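Putative acetyltransferase (Streptococcus mutans, PDB 3LD2) binds coenzyme A and, as a member of the GNAT family, probably transfers an acyl group from acyl-CoA to a substrate that is not known. Local coordinates at residues Asp44-Glu52 / Lys89-Asp97. Sequence-based numbering, arbitrary orientation.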
loop_
_atom_site.group_PDB
_atom_site.type_symbol
_atom_site.label_atom_id
_atom_site.label_comp_id
_atom_site.label_asym_id
_atom_site.label_seq_id
_atom_site.Cartn_x
_atom_site.Cartn_y
_atom_site.Cartn_z
ATOM N N ASP A 44 -7.453 -7.998 -14.570
ATOM C CA ASP A 44 -6.434 -8.363 -13.580
ATOM C C ASP A 44 -6.986 -8.561 -12.164
ATOM O O ASP A 44 -6.265 -9.012 -11.276
ATOM C CB ASP A 44 -5.369 -7.266 -13.472
ATOM C CG ASP A 44 -4.362 -7.304 -14.581
ATOM O OD1 ASP A 44 -4.192 -8.376 -15.210
ATOM O OD2 ASP A 44 -3.718 -6.259 -14.806
ATOM N N ILE A 45 -8.244 -8.203 -11.943
ATOM C CA ILE A 45 -8.759 -8.113 -10.578
ATOM C C ILE A 45 -8.808 -9.443 -9.812
ATOM O O ILE A 45 -8.639 -9.469 -8.601
ATOM C CB ILE A 45 -10.139 -7.418 -10.532
ATOM C CG1 ILE A 45 -9.986 -5.922 -10.844
ATOM C CG2 ILE A 45 -10.812 -7.644 -9.179
ATOM C CD1 ILE A 45 -11.301 -5.182 -10.975
ATOM N N GLU A 46 -9.062 -10.537 -10.520
ATOM C CA GLU A 46 -9.097 -11.862 -9.904
ATOM C C GLU A 46 -7.771 -12.117 -9.216
ATOM O O GLU A 46 -7.713 -12.561 -8.074
ATOM C CB GLU A 46 -9.280 -12.940 -10.972
ATOM C CG GLU A 46 -10.390 -13.928 -10.671
ATOM C CD GLU A 46 -11.787 -13.299 -10.834
ATOM O OE1 GLU A 46 -11.986 -12.132 -10.397
ATOM O OE2 GLU A 46 -12.682 -13.972 -11.403
ATOM N N GLN A 47 -6.709 -11.838 -9.949
ATOM C CA GLN A 47 -5.363 -12.074 -9.483
ATOM C C GLN A 47 -4.963 -11.200 -8.300
ATOM O O GLN A 47 -4.371 -11.691 -7.346
ATOM C CB GLN A 47 -4.389 -11.867 -10.631
ATOM C CG GLN A 47 -4.194 -13.094 -11.475
ATOM C CD GLN A 47 -3.272 -12.803 -12.632
ATOM O OE1 GLN A 47 -2.064 -13.096 -12.580
ATOM N NE2 GLN A 47 -3.826 -12.165 -13.675
ATOM N N VAL A 48 -5.263 -9.911 -8.395
ATOM C CA VAL A 48 -5.031 -8.950 -7.322
ATOM C C VAL A 48 -5.734 -9.382 -6.022
ATOM O O VAL A 48 -5.122 -9.419 -4.954
ATOM C CB VAL A 48 -5.478 -7.522 -7.766
ATOM C CG1 VAL A 48 -5.540 -6.576 -6.589
ATOM C CG2 VAL A 48 -4.553 -6.997 -8.853
ATOM N N VAL A 49 -7.008 -9.743 -6.122
ATOM C CA VAL A 49 -7.702 -10.365 -4.997
ATOM C C VAL A 49 -6.940 -11.554 -4.361
ATOM O O VAL A 49 -6.693 -11.560 -3.154
ATOM C CB VAL A 49 -9.127 -10.785 -5.378
ATOM C CG1 VAL A 49 -9.758 -11.639 -4.265
ATOM C CG2 VAL A 49 -9.963 -9.549 -5.635
ATOM N N GLU A 50 -6.570 -12.541 -5.168
ATOM C CA GLU A 50 -5.823 -13.702 -4.697
ATOM C C GLU A 50 -4.525 -13.315 -4.028
ATOM O O GLU A 50 -4.186 -13.827 -2.969
ATOM C CB GLU A 50 -5.497 -14.638 -5.858
ATOM C CG GLU A 50 -6.529 -15.735 -6.090
ATOM C CD GLU A 50 -6.614 -16.751 -4.932
ATOM O OE1 GLU A 50 -7.667 -16.756 -4.254
ATOM O OE2 GLU A 50 -5.649 -17.536 -4.707
ATOM N N LEU A 51 -3.785 -12.421 -4.668
ATOM C CA LEU A 51 -2.504 -11.992 -4.143
ATOM C C LEU A 51 -2.666 -11.296 -2.793
ATOM O O LEU A 51 -1.889 -11.525 -1.868
ATOM C CB LEU A 51 -1.807 -11.063 -5.135
ATOM C CG LEU A 51 -0.657 -10.217 -4.576
ATOM C CD1 LEU A 51 0.342 -11.077 -3.802
ATOM C CD2 LEU A 51 0.040 -9.528 -5.687
ATOM N N GLU A 52 -3.671 -10.441 -2.679
ATOM C CA GLU A 52 -3.805 -9.641 -1.481
ATOM C C GLU A 52 -4.192 -10.539 -0.345
ATOM O O GLU A 52 -3.720 -10.371 0.787
ATOM C CB GLU A 52 -4.846 -8.549 -1.660
ATOM C CG GLU A 52 -4.208 -7.230 -1.998
ATOM C CD GLU A 52 -5.215 -6.141 -2.201
ATOM O OE1 GLU A 52 -5.230 -5.617 -3.321
ATOM O OE2 GLU A 52 -6.003 -5.826 -1.266
ATOM N N LYS A 89 6.041 -12.157 -16.613
ATOM C CA LYS A 89 5.325 -13.028 -17.558
ATOM C C LYS A 89 3.788 -12.819 -17.555
ATOM O O LYS A 89 3.015 -13.779 -17.553
ATOM C CB LYS A 89 5.677 -14.506 -17.338
ATOM C CG LYS A 89 4.720 -15.249 -16.412
ATOM C CD LYS A 89 5.117 -16.693 -16.217
ATOM C CE LYS A 89 6.589 -16.803 -15.841
ATOM N NZ LYS A 89 7.040 -18.229 -15.825
ATOM N N ASP A 90 3.341 -11.568 -17.588
ATOM C CA ASP A 90 1.904 -11.276 -17.442
ATOM C C ASP A 90 1.235 -12.028 -16.269
ATOM O O ASP A 90 0.021 -12.209 -16.232
ATOM C CB ASP A 90 1.135 -11.483 -18.759
ATOM C CG ASP A 90 0.008 -10.442 -18.958
ATOM O OD1 ASP A 90 -1.051 -10.561 -18.289
ATOM O OD2 ASP A 90 0.190 -9.500 -19.782
ATOM N N LYS A 91 2.055 -12.455 -15.318
ATOM C CA LYS A 91 1.583 -12.902 -14.018
ATOM C C LYS A 91 1.768 -11.743 -13.025
ATOM O O LYS A 91 2.850 -11.135 -12.951
ATOM C CB LYS A 91 2.388 -14.126 -13.572
ATOM C CG LYS A 91 2.259 -14.482 -12.093
ATOM C CD LYS A 91 1.155 -15.515 -11.844
ATOM C CE LYS A 91 0.993 -15.822 -10.348
ATOM N NZ LYS A 91 -0.050 -16.859 -10.120
ATOM N N ILE A 92 0.711 -11.419 -12.284
ATOM C CA ILE A 92 0.773 -10.326 -11.308
ATOM C C ILE A 92 1.594 -10.753 -10.088
ATOM O O ILE A 92 1.301 -11.791 -9.504
ATOM C CB ILE A 92 -0.619 -9.957 -10.772
ATOM C CG1 ILE A 92 -1.627 -9.738 -11.907
ATOM C CG2 ILE A 92 -0.516 -8.740 -9.840
ATOM C CD1 ILE A 92 -1.746 -8.314 -12.335
ATOM N N VAL A 93 2.593 -9.957 -9.701
ATOM C CA VAL A 93 3.453 -10.292 -8.561
ATOM C C VAL A 93 3.559 -9.162 -7.539
ATOM O O VAL A 93 4.226 -9.306 -6.512
ATOM C CB VAL A 93 4.898 -10.668 -8.995
ATOM C CG1 VAL A 93 4.915 -12.032 -9.661
ATOM C CG2 VAL A 93 5.515 -9.571 -9.879
ATOM N N GLY A 94 2.910 -8.042 -7.835
ATOM C CA GLY A 94 2.871 -6.905 -6.937
ATOM C C GLY A 94 1.723 -5.958 -7.259
ATOM O O GLY A 94 1.276 -5.870 -8.411
ATOM N N VAL A 95 1.231 -5.252 -6.244
ATOM C CA VAL A 95 0.171 -4.276 -6.465
ATOM C C VAL A 95 0.250 -3.082 -5.504
ATOM O O VAL A 95 0.542 -3.238 -4.314
ATOM C CB VAL A 95 -1.226 -4.928 -6.407
ATOM C CG1 VAL A 95 -1.449 -5.614 -5.060
ATOM C CG2 VAL A 95 -2.306 -3.884 -6.698
ATOM N N LEU A 96 0.008 -1.888 -6.039
ATOM C CA LEU A 96 -0.016 -0.679 -5.245
ATOM C C LEU A 96 -1.249 0.134 -5.631
ATOM O O LEU A 96 -1.417 0.504 -6.801
ATOM C CB LEU A 96 1.261 0.144 -5.445
ATOM C CG LEU A 96 1.350 1.433 -4.586
ATOM C CD1 LEU A 96 2.776 1.915 -4.334
ATOM C CD2 LEU A 96 0.509 2.592 -5.161
ATOM N N ASP A 97 -2.121 0.392 -4.658
ATOM C CA ASP A 97 -3.267 1.273 -4.874
ATOM C C ASP A 97 -3.085 2.557 -4.078
ATOM O O ASP A 97 -2.516 2.544 -2.986
ATOM C CB ASP A 97 -4.562 0.604 -4.456
ATOM C CG ASP A 97 -4.681 0.465 -2.958
ATOM O OD1 ASP A 97 -3.856 -0.259 -2.377
ATOM O OD2 ASP A 97 -5.596 1.069 -2.356
#
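Helix 45-52 crosses over strand 92-97 at 72°, with the two axes 8.8 Å apart at their closest. Gln47, Val48 and Leu51 of the helix meet Ile92 and Val95 of the strand. Ile92 packs against Asp44 and Gln47, near the beginning of the helix. Ile92 CG1 lies against the amide of Gln47, 3.6 Å from Gln47 CD. Ile92 CD1 reaches the carboxylate of Asp44, 3.6 Å from Asp44 CG. That carboxylate is held by Leu41 N and by a salt bridge to Lys87, which also pairs with Asp90. Gln47 supplies the polar link. With its chain extended beyond CG, Gln47 OE1 accepts a hydrogen bond from Ile92 N at 3.3 Å. The bond is nearly straight at the hydrogen (178°), but the donor sits well above the carbonyl plane.

Leu51 carries the next turn. CG is anti to the backbone N (chi1 163°), and Leu51 CD2 reaches the strand backbone, 3.9 Å from Gly94 N. Leu51 CD2 also touches Ile92 CG2, and lies 4.2 Å from Val95 CG1. Val48 CG1 meets the other methyl of Val95, Val95 CG2, at 4.2 Å. Val93 and Gly94 form a classic beta bulge opposite Ala86. Val93 points away from the helix, and its side chain touches Ile126 of helix 126-138 on the other face of the sheet.

The contact packs the first helix of the GNAT fold onto its central sheet. The side chain of Leu51 is about 7 Å from the bound coenzyme A. The single Gln47 bond is long and well out of the carbonyl plane, so it is probably modest. Apolar packing of Val48, Leu51, Ile92 and Val95 probably holds the helix on the sheet, while the bond fixes where Gln47 sits at the start of the strand.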